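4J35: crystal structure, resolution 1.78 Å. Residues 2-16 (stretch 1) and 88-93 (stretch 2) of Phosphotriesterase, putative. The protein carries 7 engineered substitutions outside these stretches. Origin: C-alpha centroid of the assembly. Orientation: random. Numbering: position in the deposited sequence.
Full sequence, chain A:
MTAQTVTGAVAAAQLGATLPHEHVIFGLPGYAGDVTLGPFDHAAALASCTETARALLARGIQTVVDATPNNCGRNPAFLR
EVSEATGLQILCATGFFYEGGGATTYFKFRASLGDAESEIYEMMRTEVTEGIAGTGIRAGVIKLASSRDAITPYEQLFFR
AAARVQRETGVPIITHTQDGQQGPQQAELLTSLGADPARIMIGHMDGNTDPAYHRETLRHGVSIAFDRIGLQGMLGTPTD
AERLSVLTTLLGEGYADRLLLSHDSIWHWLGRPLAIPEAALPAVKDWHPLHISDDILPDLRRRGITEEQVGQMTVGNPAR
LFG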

ATOM      1  N   THR A   2     -11.574  15.333   0.096  1.00 45.44           N
ATOM      2  CA  THR A   2     -10.161  15.628   0.163  1.00 55.26           C
ATOM      3  C   THR A   2      -9.431  14.389   0.644  1.00 48.06           C
ATOM      4  O   THR A   2     -10.065  13.452   1.123  1.00 44.17           O
ATOM      5  N   ALA A   3      -8.106  14.390   0.492  1.00 47.02           N
ATOM      6  CA  ALA A   3      -7.266  13.321   1.033  1.00 46.14           C
ATOM      7  C   ALA A   3      -6.637  13.815   2.313  1.00 45.19           C
ATOM      8  O   ALA A   3      -6.179  14.951   2.385  1.00 43.47           O
ATOM      9  N   GLN A   4      -6.589  12.968   3.334  1.00 45.06           N
ATOM     10  CA  GLN A   4      -5.890  13.360   4.541  1.00 43.13           C
ATOM     11  C   GLN A   4      -4.420  12.945   4.447  1.00 42.10           C
ATOM     12  O   GLN A   4      -4.115  11.766   4.526  1.00 39.12           O
ATOM     13  N   THR A   5      -3.519  13.912   4.280  1.00 43.91           N
ATOM     14  CA  THR A   5      -2.084  13.624   4.217  1.00 41.73           C
ATOM     15  C   THR A   5      -1.454  13.962   5.547  1.00 39.62           C
ATOM     16  O   THR A   5      -2.114  14.496   6.434  1.00 42.01           O
ATOM     17  N   VAL A   6      -0.179  13.641   5.698  1.00 37.20           N
ATOM     18  CA  VAL A   6       0.505  13.849   6.967  1.00 38.80           C
ATOM     19  C   VAL A   6       0.807  15.343   7.196  1.00 45.09           C
ATOM     20  O   VAL A   6       1.203  15.729   8.295  1.00 45.14           O
ATOM     21  N   THR A   7       0.611  16.175   6.172  1.00 45.64           N
ATOM     22  CA  THR A   7       0.700  17.626   6.339  1.00 49.10           C
ATOM     23  C   THR A   7      -0.664  18.336   6.288  1.00 56.30           C
ATOM     24  O   THR A   7      -0.720  19.557   6.135  1.00 61.66           O
ATOM     25  N   GLY A   8      -1.752  17.583   6.408  1.00 52.25           N
ATOM     26  CA  GLY A   8      -3.085  18.170   6.399  1.00 48.69           C
ATOM     27  C   GLY A   8      -3.896  17.743   5.192  1.00 49.68           C
ATOM     28  O   GLY A   8      -3.408  17.009   4.338  1.00 46.31           O
ATOM     29  N   ALA A   9      -5.135  18.209   5.113  1.00 57.29           N
ATOM     30  CA  ALA A   9      -6.038  17.820   4.037  1.00 47.24           C
ATOM     31  C   ALA A   9      -5.630  18.452   2.719  1.00 50.60           C
ATOM     32  O   ALA A   9      -5.104  19.566   2.692  1.00 57.78           O
ATOM     33  N   VAL A  10      -5.883  17.731   1.629  1.00 45.32           N
ATOM     34  CA  VAL A  10      -5.438  18.145   0.298  1.00 54.11           C
ATOM     35  C   VAL A  10      -6.530  17.863  -0.721  1.00 50.74           C
ATOM     36  O   VAL A  10      -7.141  16.801  -0.695  1.00 47.46           O
ATOM     37  N   ALA A  11      -6.785  18.810  -1.624  1.00 49.62           N
ATOM     38  CA  ALA A  11      -7.840  18.629  -2.607  1.00 57.11           C
ATOM     39  C   ALA A  11      -7.550  17.456  -3.543  1.00 45.02           C
ATOM     40  O   ALA A  11      -6.434  17.260  -3.974  1.00 46.09           O
ATOM     41  N   ALA A  12      -8.572  16.677  -3.857  1.00 39.78           N
ATOM     42  CA  ALA A  12      -8.431  15.593  -4.824  1.00 47.41           C
ATOM     43  C   ALA A  12      -7.665  15.997  -6.095  1.00 54.26           C
ATOM     44  O   ALA A  12      -6.832  15.229  -6.584  1.00 46.27           O
ATOM     45  N   ALA A  13      -7.931  17.189  -6.638  1.00 55.13           N
ATOM     46  CA  ALA A  13      -7.254  17.614  -7.868  1.00 56.65           C
ATOM     47  C   ALA A  13      -5.786  17.983  -7.649  1.00 55.09           C
ATOM     48  O   ALA A  13      -5.040  18.131  -8.616  1.00 56.68           O
ATOM     49  N   GLN A  14      -5.374  18.131  -6.390  1.00 49.81           N
ATOM     50  CA  GLN A  14      -3.970  18.420  -6.063  1.00 53.79           C
ATOM     51  C   GLN A  14      -3.124  17.179  -5.762  1.00 50.29           C
ATOM     52  O   GLN A  14      -1.939  17.313  -5.457  1.00 43.38           O
ATOM     53  N   LEU A  15      -3.702  15.984  -5.849  1.00 45.77           N
ATOM     54  CA  LEU A  15      -2.908  14.772  -5.585  1.00 45.90           C
ATOM     55  C   LEU A  15      -1.899  14.516  -6.700  1.00 43.60           C
ATOM     56  O   LEU A  15      -0.771  14.097  -6.452  1.00 41.01           O
ATOM     57  N   GLY A  16      -2.310  14.792  -7.930  1.00 44.78           N
ATOM     58  CA  GLY A  16      -1.493  14.510  -9.084  1.00 47.87           C
ATOM     59  C   GLY A  16      -1.179  13.039  -9.259  1.00 45.18           C
ATOM     60  O   GLY A  16      -1.879  12.154  -8.759  1.00 39.11           O
ATOM     61  N   LEU A  88       6.716  16.686  -1.309  1.00 48.51           N
ATOM     62  CA  LEU A  88       6.024  15.458  -1.677  1.00 40.90           C
ATOM     63  C   LEU A  88       4.883  15.204  -0.678  1.00 42.46           C
ATOM     64  O   LEU A  88       5.085  15.247   0.533  1.00 44.33           O
ATOM     65  N   GLN A  89       3.687  14.963  -1.199  1.00 41.26           N
ATOM     66  CA  GLN A  89       2.527  14.665  -0.369  1.00 40.73           C
ATOM     67  C   GLN A  89       2.541  13.186   0.011  1.00 35.26           C
ATOM     68  O   GLN A  89       2.773  12.324  -0.842  1.00 36.63           O
ATOM     69  N   ILE A  90       2.288  12.913   1.290  1.00 32.08           N
ATOM     70  CA  ILE A  90       2.341  11.551   1.830  1.00 27.54           C
ATOM     71  C   ILE A  90       1.085  11.238   2.638  1.00 34.37           C
ATOM     72  O   ILE A  90       0.705  11.976   3.546  1.00 35.15           O
ATOM     73  N   LEU A  91       0.420  10.150   2.289  1.00 31.69           N
ATOM     74  CA  LEU A  91      -0.678   9.667   3.122  1.00 32.24           C
ATOM     75  C   LEU A  91      -0.125   8.528   3.961  1.00 30.52           C
ATOM     76  O   LEU A  91       0.691   7.782   3.465  1.00 36.17           O
ATOM     77  N   CYS A  92      -0.570   8.358   5.209  1.00 29.78           N
ATOM     78  CA  CYS A  92      -0.160   7.189   5.974  1.00 28.04           C
ATOM     79  C   CYS A  92      -1.356   6.349   6.346  1.00 33.64           C
ATOM     80  O   CYS A  92      -2.477   6.778   6.159  1.00 32.91           O
ATOM     81  N   ALA A  93      -1.068   5.142   6.820  1.00 30.84           N
ATOM     82  CA  ALA A  93      -2.070   4.121   7.073  1.00 32.02           C
ATOM     83  C   ALA A  93      -2.375   3.928   8.546  1.00 28.89           C
ATOM     84  O   ALA A  93      -1.557   4.208   9.424  1.00 34.53           O
TER

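The contact is a small, mostly apolar crossing of a β-hairpin over a single strand, fastened by one direct backbone hydrogen bond and two bridging waters, and it buries 446 Å² counted over both stretches. Strand 3-5 runs at 100° to strand 89-91, so the two cannot pair along their length; the nearest CA atoms across the two stretches are those of Thr 5 and Leu 91, 4.3 Å apart. Just beyond this point Val 6 N donates to Ile 90 O at 2.9 Å, with an N-H...O angle of 156°.

Val 6, in the type I turn from Thr 5 to Gly 8, carries much of the apolar packing. Its CA-to-CB bond points sideways, and the m rotamer sets its two methyls against different neighbours: CG2 lies 4.0 Å from Ile 90 CB, and CG1 4.0 Å from Cys 92 SG, whose own side chain is p.

Leu 91 packs against strand 3-5. With chi1 m and chi2 p, it places CD1 4.0 Å from Thr 5 CG2 and CD2 4.4 Å from Ala 3 CB, which points toward the second stretch; its CG also lies 3.6 Å from Gln 4 O.

Thr 5 combines packing with a polar role. In its p rotamer, CB sits 3.2 Å from Ile 90 O, while OG1 turns to the hairpin itself, accepting from Thr 7 N at 3.0 Å and donating to Gly 8 O at 2.8 Å. These bonds reinforce the turn that presents Val 6 to the strand.

Each water joins the two stretches and satisfies a backbone NH of the second. Water 1 donates to Gln 4 O at 2.9 Å and accepts from Cys 92 N at 3.0 Å. Water 2 accepts from Ile 90 N at 3.0 Å and hydrogen-bonds to Thr 7 OG1 at 2.8 Å, linking a side chain that makes no direct contact with the second stretch.

At the other end, Gln 89 has the largest area covered of any residue here, 92 Å². It extends with chi1 m and chi2 t, bringing its end nearer to the first stretch, where the terminal amide reaches the neighbourhood of Val 10, Gln 14 and Leu 15. The CA-to-CB bond of Val 10, a t rotamer, points toward the second stretch. The Leu 15 side chain, m and t, also comes nearer to the second stretch at its end.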

ATOM      1  CB  THR A   2      -9.874  16.788   1.127  1.00 58.62           C
ATOM      2  OG1 THR A   2     -10.462  16.502   2.406  1.00 61.30           O
ATOM      3  CG2 THR A   2     -10.462  18.085   0.569  1.00 59.85           C
ATOM      4  CB  ALA A   3      -6.178  12.958   0.044  1.00 37.68           C
ATOM      5  CB  GLN A   4      -6.564  12.728   5.760  1.00 52.01           C
ATOM      6  CG  GLN A   4      -6.193  13.401   7.062  1.00 50.40           C
ATOM      7  CD  GLN A   4      -6.607  14.858   7.117  1.00 60.21           C
ATOM      8  OE1 GLN A   4      -7.578  15.275   6.472  1.00 52.28           O
ATOM      9  NE2 GLN A   4      -5.874  15.642   7.889  1.00 49.72           N
ATOM     10  CB  THR A   5      -1.350  14.450   3.134  1.00 42.82           C
ATOM     11  OG1 THR A   5      -1.041  15.757   3.645  1.00 39.49           O
ATOM     12  CG2 THR A   5      -2.173  14.559   1.897  1.00 44.09           C
ATOM     13  CB  VAL A   6       1.816  12.998   7.060  1.00 45.30           C
ATOM     14  CG1 VAL A   6       1.499  11.500   6.909  1.00 42.10           C
ATOM     15  CG2 VAL A   6       2.835  13.432   6.011  1.00 44.10           C
ATOM     16  CB  THR A   7       1.574  18.280   5.254  1.00 42.20           C
ATOM     17  OG1 THR A   7       1.094  17.900   3.954  1.00 44.79           O
ATOM     18  CG2 THR A   7       3.033  17.892   5.413  1.00 42.74           C
ATOM     19  CB  ALA A   9      -7.462  18.214   4.384  1.00 58.62           C
ATOM     20  CB  VAL A  10      -4.167  17.388  -0.123  1.00 47.94           C
ATOM     21  CG1 VAL A  10      -3.908  17.557  -1.602  1.00 53.25           C
ATOM     22  CG2 VAL A  10      -2.993  17.877   0.676  1.00 52.81           C
ATOM     23  CB  ALA A  11      -8.035  19.910  -3.412  1.00 58.99           C
ATOM     24  CB  ALA A  12      -9.803  15.036  -5.178  1.00 47.51           C
ATOM     25  CB  ALA A  13      -8.001  18.775  -8.536  1.00 57.50           C
ATOM     26  CB  GLN A  14      -3.867  19.364  -4.856  1.00 53.99           C
ATOM     27  CG  GLN A  14      -4.334  20.747  -5.132  1.00 68.33           C
ATOM     28  CD  GLN A  14      -3.896  21.211  -6.500  1.00 74.79           C
ATOM     29  OE1 GLN A  14      -2.694  21.347  -6.785  1.00 75.31           O
ATOM     30  NE2 GLN A  14      -4.875  21.433  -7.378  1.00 71.30           N
ATOM     31  CB  LEU A  15      -3.812  13.544  -5.416  1.00 45.97           C
ATOM     32  CG  LEU A  15      -4.712  13.516  -4.180  1.00 46.73           C
ATOM     33  CD1 LEU A  15      -5.485  12.181  -4.104  1.00 48.02           C
ATOM     34  CD2 LEU A  15      -3.907  13.738  -2.908  1.00 50.61           C
ATOM     35  CB  LEU A  88       6.984  14.266  -1.659  1.00 45.85           C
ATOM     36  CG  LEU A  88       6.363  12.928  -2.092  1.00 36.24           C
ATOM     37  CD1 LEU A  88       6.204  12.927  -3.603  1.00 38.35           C
ATOM     38  CD2 LEU A  88       7.153  11.773  -1.652  1.00 33.05           C
ATOM     39  CB  GLN A  89       1.239  15.047  -1.107  1.00 36.11           C
ATOM     40  CG  GLN A  89       1.102  16.572  -1.218  1.00 42.00           C
ATOM     41  CD  GLN A  89       0.062  17.076  -2.219  1.00 51.64           C
ATOM     42  OE1 GLN A  89      -0.290  16.409  -3.191  1.00 47.23           O
ATOM     43  NE2 GLN A  89      -0.414  18.287  -1.980  1.00 47.33           N
ATOM     44  CB  ILE A  90       3.608  11.313   2.673  1.00 35.26           C
ATOM     45  CG1 ILE A  90       4.865  11.662   1.840  1.00 44.63           C
ATOM     46  CG2 ILE A  90       3.660   9.861   3.147  1.00 36.02           C
ATOM     47  CD1 ILE A  90       6.252  11.483   2.580  1.00 32.18           C
ATOM     48  CB  LEU A  91      -1.836   9.138   2.266  1.00 32.40           C
ATOM     49  CG  LEU A  91      -2.825  10.103   1.595  1.00 37.51           C
ATOM     50  CD1 LEU A  91      -2.191  10.843   0.438  1.00 35.69           C
ATOM     51  CD2 LEU A  91      -4.046   9.322   1.126  1.00 33.80           C
ATOM     52  CB  CYS A  92       0.649   7.564   7.220  1.00 37.19           C
ATOM     53  SG  CYS A  92      -0.256   8.332   8.546  1.00 39.27           S
ATOM     54  CB  ALA A  93      -1.588   2.798   6.498  1.00 32.16           C
TER
HETATM   55  O   HOH W   1      -2.029  10.782   6.318  1.00 34.61           O
HETATM   56  O   HOH W   2       1.798  15.344   2.969  1.00 37.10           O